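Local atomic coordinates of inorganic pyrophosphatase (Shewanella sp. AS-11, PDB entry 6LL8), a protein that probably hydrolyses inorganic diphosphate to two phosphates, as a metal-dependent family II pyrophosphatase of the DHH type from a cold-adapted bacterium. Residues D202-G216 / R294-Q307. Residues are numbered along the deposited sequence; the frame is centred on the assembly and turned at random. Where two conformers were deposited one is given.
With 2PN (imidodiphosphoric acid), chain I.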
loop_
_atom_site.group_PDB
_atom_site.type_symbol
_atom_site.label_atom_id
_atom_site.label_comp_id
_atom_site.label_asym_id
_atom_site.label_seq_id
_atom_site.Cartn_x
_atom_site.Cartn_y
_atom_site.Cartn_z
ATOM N N ASP A 202 -3.554 -6.350 -4.497
ATOM C CA ASP A 202 -3.212 -5.007 -3.996
ATOM C C ASP A 202 -4.495 -4.210 -3.947
ATOM O O ASP A 202 -4.655 -3.234 -4.701
ATOM C CB ASP A 202 -2.149 -4.381 -4.870
ATOM C CG ASP A 202 -1.655 -3.020 -4.473
ATOM O OD1 ASP A 202 -1.996 -2.583 -3.358
ATOM O OD2 ASP A 202 -0.852 -2.469 -5.291
ATOM N N PHE A 203 -5.392 -4.668 -3.109
ATOM C CA PHE A 203 -6.791 -4.231 -3.062
ATOM C C PHE A 203 -7.089 -3.564 -1.744
ATOM O O PHE A 203 -6.669 -4.090 -0.704
ATOM C CB PHE A 203 -7.677 -5.461 -3.264
ATOM C CG PHE A 203 -9.153 -5.165 -3.237
ATOM C CD1 PHE A 203 -9.835 -5.185 -2.033
ATOM C CD2 PHE A 203 -9.823 -4.856 -4.406
ATOM C CE1 PHE A 203 -11.189 -4.915 -2.000
ATOM C CE2 PHE A 203 -11.184 -4.555 -4.356
ATOM C CZ PHE A 203 -11.843 -4.587 -3.153
ATOM N N LYS A 204 -7.813 -2.455 -1.796
ATOM C CA LYS A 204 -8.240 -1.730 -0.601
ATOM C C LYS A 204 -9.697 -1.335 -0.731
ATOM O O LYS A 204 -10.127 -0.885 -1.794
ATOM C CB LYS A 204 -7.416 -0.463 -0.403
ATOM C CG LYS A 204 -5.941 -0.741 -0.125
ATOM C CD LYS A 204 -5.150 0.551 -0.030
ATOM C CE LYS A 204 -3.676 0.291 0.258
ATOM N NZ LYS A 204 -2.937 1.561 0.333
ATOM N N ASP A 205 -10.421 -1.456 0.361
ATOM C CA ASP A 205 -11.767 -0.892 0.505
ATOM C C ASP A 205 -11.668 0.490 1.132
ATOM O O ASP A 205 -10.851 0.736 2.043
ATOM C CB ASP A 205 -12.677 -1.784 1.333
ATOM C CG ASP A 205 -13.328 -2.910 0.565
ATOM O OD1 ASP A 205 -13.724 -2.671 -0.595
ATOM O OD2 ASP A 205 -13.455 -4.015 1.111
ATOM N N PHE A 206 -12.547 1.354 0.681
ATOM C CA PHE A 206 -12.705 2.739 1.149
ATOM C C PHE A 206 -14.161 2.970 1.480
ATOM O O PHE A 206 -15.040 2.646 0.673
ATOM C CB PHE A 206 -12.292 3.727 0.062
ATOM C CG PHE A 206 -10.836 3.610 -0.306
ATOM C CD1 PHE A 206 -10.420 2.701 -1.266
ATOM C CD2 PHE A 206 -9.877 4.354 0.357
ATOM C CE1 PHE A 206 -9.088 2.543 -1.572
ATOM C CE2 PHE A 206 -8.540 4.216 0.029
ATOM C CZ PHE A 206 -8.139 3.297 -0.921
ATOM N N ASN A 207 -14.401 3.610 2.609
ATOM C CA ASN A 207 -15.726 4.181 2.933
ATOM C C ASN A 207 -15.738 5.625 2.449
ATOM O O ASN A 207 -15.028 6.478 3.037
ATOM C CB ASN A 207 -15.957 4.095 4.431
ATOM C CG ASN A 207 -17.290 4.644 4.832
ATOM O OD1 ASN A 207 -18.007 5.190 4.023
ATOM N ND2 ASN A 207 -17.592 4.516 6.096
ATOM N N MET A 208 -16.444 5.893 1.361
ATOM C CA MET A 208 -16.527 7.253 0.780
ATOM C C MET A 208 -17.944 7.786 0.999
ATOM O O MET A 208 -18.846 7.403 0.278
ATOM C CB MET A 208 -16.150 7.209 -0.695
ATOM C CG MET A 208 -14.708 6.738 -0.884
ATOM S SD MET A 208 -14.170 6.974 -2.579
ATOM C CE MET A 208 -12.437 6.565 -2.445
ATOM N N ASN A 209 -18.111 8.553 2.072
ATOM C CA ASN A 209 -19.423 9.130 2.446
ATOM C C ASN A 209 -20.476 8.017 2.540
ATOM O O ASN A 209 -21.603 8.206 2.078
ATOM C CB ASN A 209 -19.781 10.251 1.467
ATOM C CG ASN A 209 -20.860 11.142 2.023
ATOM O OD1 ASN A 209 -21.086 11.148 3.229
ATOM N ND2 ASN A 209 -21.527 11.859 1.142
ATOM N N GLY A 210 -20.141 6.908 3.195
ATOM C CA GLY A 210 -21.042 5.772 3.433
ATOM C C GLY A 210 -21.218 4.865 2.233
ATOM O O GLY A 210 -22.011 3.959 2.318
ATOM N N ASN A 211 -20.432 5.051 1.190
ATOM C CA ASN A 211 -20.414 4.164 0.004
ATOM C C ASN A 211 -19.143 3.324 0.043
ATOM O O ASN A 211 -18.026 3.913 0.154
ATOM C CB ASN A 211 -20.480 5.000 -1.264
ATOM C CG ASN A 211 -21.723 5.851 -1.301
ATOM O OD1 ASN A 211 -22.763 5.362 -1.673
ATOM N ND2 ASN A 211 -21.590 7.100 -0.903
ATOM N N LEU A 212 -19.288 2.015 -0.061
ATOM C CA LEU A 212 -18.133 1.116 0.018
ATOM C C LEU A 212 -17.548 0.994 -1.391
ATOM O O LEU A 212 -18.236 0.498 -2.305
ATOM C CB LEU A 212 -18.526 -0.222 0.642
ATOM C CG LEU A 212 -17.356 -1.168 0.879
ATOM C CD1 LEU A 212 -16.344 -0.573 1.843
ATOM C CD2 LEU A 212 -17.826 -2.513 1.384
ATOM N N VAL A 213 -16.316 1.453 -1.575
ATOM C CA VAL A 213 -15.623 1.449 -2.875
ATOM C C VAL A 213 -14.366 0.584 -2.750
ATOM O O VAL A 213 -13.483 0.881 -1.938
ATOM C CB VAL A 213 -15.263 2.889 -3.261
ATOM C CG1 VAL A 213 -14.431 2.916 -4.522
ATOM C CG2 VAL A 213 -16.509 3.736 -3.375
ATOM N N GLY A 214 -14.276 -0.464 -3.542
ATOM C CA GLY A 214 -13.081 -1.280 -3.601
ATOM C C GLY A 214 -12.204 -0.870 -4.754
ATOM O O GLY A 214 -12.716 -0.671 -5.860
ATOM N N ILE A 215 -10.905 -0.738 -4.513
ATOM C CA ILE A 215 -9.956 -0.355 -5.581
ATOM C C ILE A 215 -8.762 -1.306 -5.523
ATOM O O ILE A 215 -8.039 -1.306 -4.510
ATOM C CB ILE A 215 -9.485 1.097 -5.432
ATOM C CG1 ILE A 215 -10.662 2.053 -5.239
ATOM C CG2 ILE A 215 -8.608 1.457 -6.613
ATOM C CD1 ILE A 215 -10.282 3.506 -5.079
ATOM N N GLY A 216 -8.543 -2.050 -6.584
ATOM C CA GLY A 216 -7.337 -2.837 -6.753
ATOM C C GLY A 216 -6.367 -2.151 -7.680
ATOM O O GLY A 216 -6.737 -1.240 -8.440
ATOM N N ARG A 294 -2.552 5.564 -6.498
ATOM C CA ARG A 294 -3.928 5.482 -5.988
ATOM C C ARG A 294 -4.171 6.580 -4.959
ATOM O O ARG A 294 -5.168 7.317 -5.057
ATOM C CB ARG A 294 -4.177 4.064 -5.472
ATOM C CG ARG A 294 -5.546 3.846 -4.830
ATOM C CD ARG A 294 -5.862 2.394 -4.551
ATOM N NE ARG A 294 -4.798 1.759 -3.822
ATOM C CZ ARG A 294 -4.465 0.474 -3.872
ATOM N NH1 ARG A 294 -5.278 -0.424 -4.401
ATOM N NH2 ARG A 294 -3.300 0.089 -3.380
ATOM N N LYS A 295 -3.287 6.742 -3.974
ATOM C CA LYS A 295 -3.553 7.719 -2.894
ATOM C C LYS A 295 -3.608 9.155 -3.435
ATOM O O LYS A 295 -4.334 9.954 -2.857
ATOM C CB LYS A 295 -2.531 7.641 -1.751
ATOM C CG LYS A 295 -1.143 8.160 -2.094
ATOM C CD LYS A 295 -0.189 8.236 -0.890
ATOM C CE LYS A 295 0.084 6.923 -0.201
ATOM N NZ LYS A 295 0.706 5.925 -1.111
ATOM N N LYS A 296 -2.856 9.487 -4.485
ATOM C CA LYS A 296 -2.745 10.898 -4.900
ATOM C C LYS A 296 -3.599 11.202 -6.114
ATOM O O LYS A 296 -4.122 12.313 -6.226
ATOM C CB LYS A 296 -1.288 11.266 -5.134
ATOM C CG LYS A 296 -1.002 12.714 -5.393
ATOM C CD LYS A 296 0.477 13.008 -5.440
ATOM C CE LYS A 296 0.826 14.417 -5.864
ATOM N NZ LYS A 296 0.311 15.413 -4.924
ATOM N N GLN A 297 -3.743 10.263 -7.034
ATOM C CA GLN A 297 -4.360 10.522 -8.343
ATOM C C GLN A 297 -5.710 9.848 -8.509
ATOM O O GLN A 297 -6.401 10.161 -9.472
ATOM C CB GLN A 297 -3.428 10.129 -9.472
ATOM C CG GLN A 297 -2.116 10.924 -9.475
ATOM C CD GLN A 297 -1.173 10.380 -10.506
ATOM O OE1 GLN A 297 -0.617 9.286 -10.366
ATOM N NE2 GLN A 297 -1.008 11.110 -11.593
ATOM N N VAL A 298 -6.072 8.903 -7.667
ATOM C CA VAL A 298 -7.329 8.143 -7.826
ATOM C C VAL A 298 -8.286 8.483 -6.695
ATOM O O VAL A 298 -9.434 8.865 -6.944
ATOM C CB VAL A 298 -7.035 6.642 -7.931
ATOM C CG1 VAL A 298 -8.305 5.813 -7.942
ATOM C CG2 VAL A 298 -6.206 6.336 -9.163
ATOM N N VAL A 299 -7.858 8.290 -5.453
ATOM C CA VAL A 299 -8.748 8.429 -4.283
ATOM C C VAL A 299 -9.270 9.849 -4.096
ATOM O O VAL A 299 -10.471 10.001 -3.823
ATOM C CB VAL A 299 -8.063 7.854 -3.062
ATOM C CG1 VAL A 299 -8.741 8.226 -1.759
ATOM C CG2 VAL A 299 -7.982 6.337 -3.178
ATOM N N PRO A 300 -8.435 10.912 -4.108
ATOM C CA PRO A 300 -8.962 12.220 -3.724
ATOM C C PRO A 300 -10.169 12.663 -4.546
ATOM O O PRO A 300 -11.184 13.098 -3.988
ATOM C CB PRO A 300 -7.760 13.159 -3.876
ATOM C CG PRO A 300 -6.584 12.263 -3.653
ATOM C CD PRO A 300 -6.976 10.959 -4.317
ATOM N N ALA A 301 -10.069 12.551 -5.853
ATOM C CA ALA A 301 -11.157 13.034 -6.725
ATOM C C ALA A 301 -12.391 12.166 -6.530
ATOM O O ALA A 301 -13.496 12.670 -6.645
ATOM C CB ALA A 301 -10.734 13.059 -8.173
ATOM N N LEU A 302 -12.208 10.870 -6.303
ATOM C CA LEU A 302 -13.375 9.985 -6.062
ATOM C C LEU A 302 -14.040 10.369 -4.750
ATOM O O LEU A 302 -15.275 10.474 -4.689
ATOM C CB LEU A 302 -13.000 8.515 -5.956
ATOM C CG LEU A 302 -12.715 7.777 -7.243
ATOM C CD1 LEU A 302 -12.141 6.424 -6.899
ATOM C CD2 LEU A 302 -13.967 7.608 -8.084
ATOM N N GLN A 303 -13.241 10.534 -3.701
ATOM C CA GLN A 303 -13.803 10.821 -2.363
ATOM C C GLN A 303 -14.547 12.149 -2.446
ATOM O O GLN A 303 -15.668 12.266 -1.926
ATOM C CB GLN A 303 -12.715 10.770 -1.283
ATOM C CG GLN A 303 -13.319 10.978 0.090
ATOM C CD GLN A 303 -12.460 10.359 1.136
ATOM O OE1 GLN A 303 -12.087 9.186 0.994
ATOM N NE2 GLN A 303 -12.167 11.174 2.159
ATOM N N ASP A 304 -13.970 13.129 -3.106
ATOM C CA ASP A 304 -14.618 14.447 -3.196
ATOM C C ASP A 304 -15.933 14.305 -3.974
ATOM O O ASP A 304 -16.914 14.982 -3.576
ATOM C CB ASP A 304 -13.670 15.470 -3.796
ATOM C CG ASP A 304 -12.524 15.906 -2.910
ATOM O OD1 ASP A 304 -12.569 15.655 -1.657
ATOM O OD2 ASP A 304 -11.577 16.452 -3.490
ATOM N N ALA A 305 -15.984 13.451 -5.006
ATOM C CA ALA A 305 -17.194 13.260 -5.839
ATOM C C ALA A 305 -18.320 12.619 -5.028
ATOM O O ALA A 305 -19.485 12.930 -5.285
ATOM C CB ALA A 305 -16.968 12.424 -7.070
ATOM N N PHE A 306 -17.995 11.711 -4.128
ATOM C CA PHE A 306 -18.993 11.089 -3.238
ATOM C C PHE A 306 -19.431 12.058 -2.133
ATOM O O PHE A 306 -20.517 11.832 -1.612
ATOM C CB PHE A 306 -18.424 9.820 -2.614
ATOM C CG PHE A 306 -18.483 8.603 -3.492
ATOM C CD1 PHE A 306 -19.663 7.886 -3.613
ATOM C CD2 PHE A 306 -17.373 8.134 -4.161
ATOM C CE1 PHE A 306 -19.713 6.743 -4.390
ATOM C CE2 PHE A 306 -17.430 6.982 -4.923
ATOM C CZ PHE A 306 -18.606 6.299 -5.054
ATOM N N GLN A 307 -18.590 13.031 -1.742
ATOM C CA GLN A 307 -18.874 13.926 -0.592
ATOM C C GLN A 307 -19.862 14.991 -1.066
ATOM O O GLN A 307 -20.626 15.503 -0.224
ATOM C CB GLN A 307 -17.597 14.576 -0.033
ATOM C CG GLN A 307 -17.644 14.830 1.471
ATOM C CD GLN A 307 -17.561 13.566 2.303
ATOM O OE1 GLN A 307 -16.647 12.746 2.160
ATOM N NE2 GLN A 307 -18.514 13.410 3.212
HETATM P P1 2PN I . 0.362 2.460 -0.480
HETATM O O1 2PN I . -0.225 1.497 0.549
HETATM O O2 2PN I . 1.002 1.742 -1.638
HETATM O O3 2PN I . 1.303 3.451 0.180
HETATM N N1 2PN I . -0.898 3.338 -1.072
HETATM P P2 2PN I . -1.690 3.412 -2.517
HETATM O O4 2PN I . -3.163 3.266 -2.150
HETATM O O5 2PN I . -1.224 2.254 -3.374
HETATM O O6 2PN I . -1.391 4.757 -3.134
HETATM O O HOH W 1 -12.289 6.727 2.100
HETATM O O HOH W 2 -15.452 9.864 3.189
HETATM O O HOH W 3 -22.480 9.949 -1.837
#
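R294 reaches D202 with both terminal nitrogens: NH1 gives a nearly straight bond (172°) to the backbone O of D202 at 2.9 Å, while NH2 makes a salt bridge to D202 OD1, arriving from above the carboxylate plane. NH1 also bonds weakly to I215 O. The R294 side chain heads toward the hairpin, CG anti to the backbone N (chi1 177°), and bends at chi3 (51°), which turns NE toward the bound imidodiphosphate; NE meets O4 at 2.8 Å and NH2 donates to O5. K204 lies over one guanidinium face through CD, and its NZ bonds O1 and O4 of the same ligand, whose negative charge probably offsets the two neighbouring cations. K295 adds its backbone N to O6 and its NZ to O3 and O6. A methionine replacing R294 would probably leave D202 OD1 without its salt-bridge mate and take the arginine donors from O4 and O5 of the ligand. In the DHHA2 domain, helix 294-307 packs lengthwise against the beta hairpin 203-208/211-216 at one edge of a mixed sheet, roughly along strand 203-208, its N-terminal end at the active site. Along the hairpin, V299 CG2 sits over the F206 ring face (CH-pi, 4.1 Å to the centroid), and I215 CD1 touches L302 CD1. M208 SD lies oblique to the F306 ring, 4.7 Å from its centroid, a Met-aromatic contact. At the type I' turn, N209 ND2 donates to F306 O at 2.9 Å; that carbonyl also accepts a hydrogen bond from a water. N211 ND2 lies 3.4 Å from F306 CD1 but donates to M208 O, and another water links N207 O to Q303 OE1.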